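Long-range contact in interleukin-20 receptor subunit beta (Homo sapiens, PDB 6DF3), which pairs with IL20RA to form a receptor for IL19, IL20 and IL24, and with IL22RA1 to form one for IL20 and IL24: residues 128-138 with 165-176. The protein carries 1 engineered substitution. Numbering follows the deposited sequence.
Sequences QFEFLVAYWRR and AAYCVKAETFVK. Unlike the reference sequence in segment 165-176: E172 (reference Gln).
R137 NH1 meets Y167 OH at 3.1 Å in a weak hydrogen bond, and the backbone around it grips both partners: NH1 also donates to E162 O, NH2 to P163 O, while Y167 OH pairs with E162 N. The arginine chain runs extended, with CG anti to the backbone N (chi1 -166°), which lays CG over one face of the Y167 ring as a CH-pi contact, 4.2 Å from the centroid. The guanidinium stands almost perpendicular to that ring and takes A165 CB on one face. A leucine in place of R137 would probably leave the E162 and P163 carbonyls without their donors. On the other side of the sheet, C168 CB packs on a face of W136, whose ring edge receives K170 CE. Nine backbone bonds, from E130 N to F174 O (2.8 Å) through R138 N to A166 O, zip the strands together in antiparallel register. Toward the far end V175 CG2 abuts F129 CE2 at 3.5 Å. These are the two central strands of a four-stranded sheet in the second fibronectin type III domain, flanked by 145-149 and 180-189, the latter tied by the C168-C189 disulfide; V133 and V169 pack on strands 117-122 and 156-160.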
loop_
_atom_site.group_PDB
_atom_site.type_symbol
_atom_site.label_atom_id
_atom_site.label_comp_id
_atom_site.label_asym_id
_atom_site.label_seq_id
_atom_site.Cartn_x
_atom_site.Cartn_y
_atom_site.Cartn_z
ATOM N N GLN C 128 7.707 -8.236 -1.044
ATOM C CA GLN C 128 7.463 -8.520 -2.403
ATOM C C GLN C 128 6.963 -9.957 -2.642
ATOM O O GLN C 128 6.375 -10.169 -3.699
ATOM C CB GLN C 128 8.692 -8.210 -3.285
ATOM C CG GLN C 128 9.121 -6.728 -3.230
ATOM C CD GLN C 128 8.242 -5.810 -4.122
ATOM O OE1 GLN C 128 7.227 -6.256 -4.757
ATOM N NE2 GLN C 128 8.628 -4.534 -4.190
ATOM N N PHE C 129 7.089 -10.876 -1.689
ATOM C CA PHE C 129 6.864 -12.306 -1.956
ATOM C C PHE C 129 5.758 -12.978 -1.196
ATOM O O PHE C 129 5.746 -12.951 0.065
ATOM C CB PHE C 129 8.124 -13.136 -1.599
ATOM C CG PHE C 129 9.330 -12.850 -2.474
ATOM C CD1 PHE C 129 10.173 -11.750 -2.189
ATOM C CD2 PHE C 129 9.671 -13.710 -3.505
ATOM C CE1 PHE C 129 11.300 -11.479 -2.967
ATOM C CE2 PHE C 129 10.810 -13.458 -4.278
ATOM C CZ PHE C 129 11.616 -12.332 -4.008
ATOM N N GLU C 130 4.958 -13.731 -1.957
ATOM C CA GLU C 130 4.037 -14.741 -1.402
ATOM C C GLU C 130 4.544 -16.184 -1.750
ATOM O O GLU C 130 5.173 -16.418 -2.840
ATOM C CB GLU C 130 2.616 -14.533 -1.947
ATOM C CG GLU C 130 1.893 -13.296 -1.415
ATOM C CD GLU C 130 0.614 -12.971 -2.208
ATOM O OE1 GLU C 130 -0.363 -13.749 -2.058
ATOM O OE2 GLU C 130 0.600 -11.968 -3.003
ATOM N N PHE C 131 4.274 -17.115 -0.817
ATOM C CA PHE C 131 4.729 -18.533 -0.900
ATOM C C PHE C 131 3.547 -19.462 -1.151
ATOM O O PHE C 131 2.514 -19.395 -0.452
ATOM C CB PHE C 131 5.453 -19.013 0.370
ATOM C CG PHE C 131 6.703 -18.251 0.679
ATOM C CD1 PHE C 131 6.647 -17.056 1.394
ATOM C CD2 PHE C 131 7.965 -18.705 0.223
ATOM C CE1 PHE C 131 7.811 -16.337 1.683
ATOM C CE2 PHE C 131 9.142 -17.999 0.519
ATOM C CZ PHE C 131 9.065 -16.809 1.235
ATOM N N LEU C 132 3.723 -20.284 -2.179
ATOM C CA LEU C 132 2.899 -21.439 -2.474
ATOM C C LEU C 132 3.565 -22.681 -1.933
ATOM O O LEU C 132 4.722 -22.942 -2.193
ATOM C CB LEU C 132 2.810 -21.611 -3.967
ATOM C CG LEU C 132 1.474 -22.030 -4.507
ATOM C CD1 LEU C 132 0.936 -20.813 -5.238
ATOM C CD2 LEU C 132 1.578 -23.277 -5.412
ATOM N N VAL C 133 2.827 -23.472 -1.189
ATOM C CA VAL C 133 3.354 -24.715 -0.628
ATOM C C VAL C 133 2.428 -25.818 -1.083
ATOM O O VAL C 133 1.230 -25.751 -0.852
ATOM C CB VAL C 133 3.469 -24.670 0.910
ATOM C CG1 VAL C 133 4.136 -25.929 1.448
ATOM C CG2 VAL C 133 4.285 -23.451 1.326
ATOM N N ALA C 134 2.989 -26.796 -1.783
ATOM C CA ALA C 134 2.260 -27.994 -2.202
ATOM C C ALA C 134 2.644 -29.065 -1.242
ATOM O O ALA C 134 3.839 -29.203 -0.905
ATOM C CB ALA C 134 2.627 -28.420 -3.618
ATOM N N TYR C 135 1.619 -29.782 -0.762
ATOM C CA TYR C 135 1.830 -30.955 0.053
ATOM C C TYR C 135 0.780 -32.057 -0.182
ATOM O O TYR C 135 -0.370 -31.787 -0.575
ATOM C CB TYR C 135 1.910 -30.575 1.539
ATOM C CG TYR C 135 0.649 -30.003 2.198
ATOM C CD1 TYR C 135 -0.346 -30.820 2.815
ATOM C CD2 TYR C 135 0.492 -28.635 2.260
ATOM C CE1 TYR C 135 -1.467 -30.231 3.417
ATOM C CE2 TYR C 135 -0.597 -28.055 2.855
ATOM C CZ TYR C 135 -1.558 -28.821 3.430
ATOM O OH TYR C 135 -2.546 -28.039 3.976
ATOM N N TRP C 136 1.204 -33.291 0.084
ATOM C CA TRP C 136 0.408 -34.484 -0.213
ATOM C C TRP C 136 0.858 -35.669 0.648
ATOM O O TRP C 136 2.005 -35.735 1.110
ATOM C CB TRP C 136 0.496 -34.846 -1.714
ATOM C CG TRP C 136 1.900 -35.255 -2.218
ATOM C CD1 TRP C 136 2.442 -36.523 -2.220
ATOM C CD2 TRP C 136 2.898 -34.399 -2.798
ATOM N NE1 TRP C 136 3.715 -36.499 -2.741
ATOM C CE2 TRP C 136 4.017 -35.212 -3.111
ATOM C CE3 TRP C 136 2.958 -33.021 -3.074
ATOM C CZ2 TRP C 136 5.175 -34.705 -3.675
ATOM C CZ3 TRP C 136 4.116 -32.502 -3.640
ATOM C CH2 TRP C 136 5.217 -33.347 -3.934
ATOM N N ARG C 137 -0.069 -36.590 0.861
ATOM C CA ARG C 137 0.246 -37.876 1.442
ATOM C C ARG C 137 0.891 -38.696 0.321
ATOM O O ARG C 137 0.330 -38.750 -0.770
ATOM C CB ARG C 137 -1.050 -38.516 1.923
ATOM C CG ARG C 137 -0.882 -39.693 2.850
ATOM C CD ARG C 137 -2.248 -40.224 3.252
ATOM N NE ARG C 137 -2.131 -41.470 3.974
ATOM C CZ ARG C 137 -1.841 -41.607 5.269
ATOM N NH1 ARG C 137 -1.613 -40.546 6.035
ATOM N NH2 ARG C 137 -1.785 -42.837 5.800
ATOM N N ARG C 138 2.053 -39.311 0.562
ATOM C CA ARG C 138 2.765 -40.061 -0.499
ATOM C C ARG C 138 2.253 -41.516 -0.718
ATOM O O ARG C 138 2.883 -42.514 -0.307
ATOM C CB ARG C 138 4.283 -40.036 -0.269
ATOM C CG ARG C 138 5.108 -40.473 -1.485
ATOM C CD ARG C 138 6.078 -41.605 -1.141
ATOM N NE ARG C 138 7.340 -41.065 -0.632
ATOM C CZ ARG C 138 8.087 -41.577 0.352
ATOM N NH1 ARG C 138 7.733 -42.663 1.021
ATOM N NH2 ARG C 138 9.213 -40.949 0.689
ATOM N N ALA C 165 1.619 -43.594 5.969
ATOM C CA ALA C 165 2.385 -43.132 4.801
ATOM C C ALA C 165 3.122 -41.822 5.075
ATOM O O ALA C 165 2.644 -40.978 5.833
ATOM C CB ALA C 165 1.460 -42.939 3.605
ATOM N N ALA C 166 4.277 -41.649 4.437
ATOM C CA ALA C 166 5.043 -40.393 4.513
ATOM C C ALA C 166 4.286 -39.256 3.828
ATOM O O ALA C 166 3.510 -39.494 2.891
ATOM C CB ALA C 166 6.410 -40.564 3.876
ATOM N N TYR C 167 4.518 -38.027 4.305
ATOM C CA TYR C 167 3.916 -36.823 3.736
ATOM C C TYR C 167 5.043 -36.020 3.115
ATOM O O TYR C 167 6.102 -35.871 3.733
ATOM C CB TYR C 167 3.230 -35.987 4.818
ATOM C CG TYR C 167 1.803 -36.407 5.198
ATOM C CD1 TYR C 167 1.557 -37.594 5.903
ATOM C CD2 TYR C 167 0.701 -35.590 4.877
ATOM C CE1 TYR C 167 0.259 -37.964 6.260
ATOM C CE2 TYR C 167 -0.596 -35.932 5.229
ATOM C CZ TYR C 167 -0.821 -37.120 5.922
ATOM O OH TYR C 167 -2.108 -37.455 6.264
ATOM N N CYS C 168 4.825 -35.509 1.903
ATOM C CA CYS C 168 5.886 -34.822 1.162
ATOM C C CYS C 168 5.517 -33.385 0.844
ATOM O O CYS C 168 4.346 -33.060 0.701
ATOM C CB CYS C 168 6.257 -35.595 -0.106
ATOM S SG CYS C 168 6.881 -37.259 0.252
ATOM N N VAL C 169 6.525 -32.530 0.743
ATOM C CA VAL C 169 6.321 -31.064 0.626
ATOM C C VAL C 169 7.391 -30.332 -0.235
ATOM O O VAL C 169 8.578 -30.621 -0.122
ATOM C CB VAL C 169 6.293 -30.404 2.037
ATOM C CG1 VAL C 169 5.100 -30.884 2.853
ATOM C CG2 VAL C 169 7.574 -30.716 2.820
ATOM N N LYS C 170 6.945 -29.391 -1.066
ATOM C CA LYS C 170 7.831 -28.503 -1.783
ATOM C C LYS C 170 7.170 -27.095 -1.774
ATOM O O LYS C 170 5.940 -26.986 -1.611
ATOM C CB LYS C 170 8.050 -28.974 -3.222
ATOM C CG LYS C 170 6.751 -29.088 -4.000
ATOM C CD LYS C 170 6.925 -29.523 -5.435
ATOM C CE LYS C 170 5.588 -29.521 -6.163
ATOM N NZ LYS C 170 5.743 -29.857 -7.604
ATOM N N ALA C 171 7.986 -26.067 -1.998
ATOM C CA ALA C 171 7.567 -24.664 -1.899
ATOM C C ALA C 171 8.161 -23.800 -3.014
ATOM O O ALA C 171 9.291 -23.998 -3.470
ATOM C CB ALA C 171 7.946 -24.088 -0.542
ATOM N N GLU C 172 7.397 -22.794 -3.382
ATOM C CA GLU C 172 7.594 -21.972 -4.552
ATOM C C GLU C 172 7.322 -20.538 -4.078
ATOM O O GLU C 172 6.640 -20.339 -3.073
ATOM C CB GLU C 172 6.477 -22.412 -5.495
ATOM C CG GLU C 172 6.564 -22.037 -6.940
ATOM C CD GLU C 172 5.233 -22.215 -7.686
ATOM O OE1 GLU C 172 5.269 -22.273 -8.937
ATOM O OE2 GLU C 172 4.147 -22.287 -7.066
ATOM N N THR C 173 7.752 -19.555 -4.853
ATOM C CA THR C 173 7.682 -18.180 -4.462
ATOM C C THR C 173 6.799 -17.504 -5.570
ATOM O O THR C 173 6.729 -18.025 -6.698
ATOM C CB THR C 173 9.146 -17.730 -4.418
ATOM O OG1 THR C 173 9.551 -17.272 -3.118
ATOM C CG2 THR C 173 9.419 -16.797 -5.498
ATOM N N PHE C 174 6.097 -16.408 -5.237
ATOM C CA PHE C 174 5.260 -15.615 -6.194
ATOM C C PHE C 174 5.391 -14.129 -5.887
ATOM O O PHE C 174 5.326 -13.768 -4.734
ATOM C CB PHE C 174 3.760 -15.944 -6.132
ATOM C CG PHE C 174 2.912 -15.072 -7.031
ATOM C CD1 PHE C 174 2.970 -15.197 -8.425
ATOM C CD2 PHE C 174 2.073 -14.096 -6.497
ATOM C CE1 PHE C 174 2.199 -14.379 -9.274
ATOM C CE2 PHE C 174 1.289 -13.275 -7.331
ATOM C CZ PHE C 174 1.344 -13.408 -8.724
ATOM N N VAL C 175 5.554 -13.314 -6.941
ATOM C CA VAL C 175 5.914 -11.890 -6.876
ATOM C C VAL C 175 4.869 -11.104 -7.711
ATOM O O VAL C 175 4.963 -11.011 -8.979
ATOM C CB VAL C 175 7.384 -11.658 -7.403
ATOM C CG1 VAL C 175 7.745 -10.166 -7.454
ATOM C CG2 VAL C 175 8.411 -12.346 -6.502
ATOM N N LYS C 176 3.817 -10.598 -7.018
ATOM C CA LYS C 176 2.716 -9.871 -7.676
ATOM C C LYS C 176 3.204 -8.736 -8.621
ATOM O O LYS C 176 2.727 -8.633 -9.741
ATOM C CB LYS C 176 1.779 -9.324 -6.628
ATOM C CG LYS C 176 0.469 -8.816 -7.205
ATOM C CD LYS C 176 -0.505 -8.402 -6.117
ATOM C CE LYS C 176 -1.099 -9.622 -5.432
ATOM N NZ LYS C 176 -2.138 -9.154 -4.480
#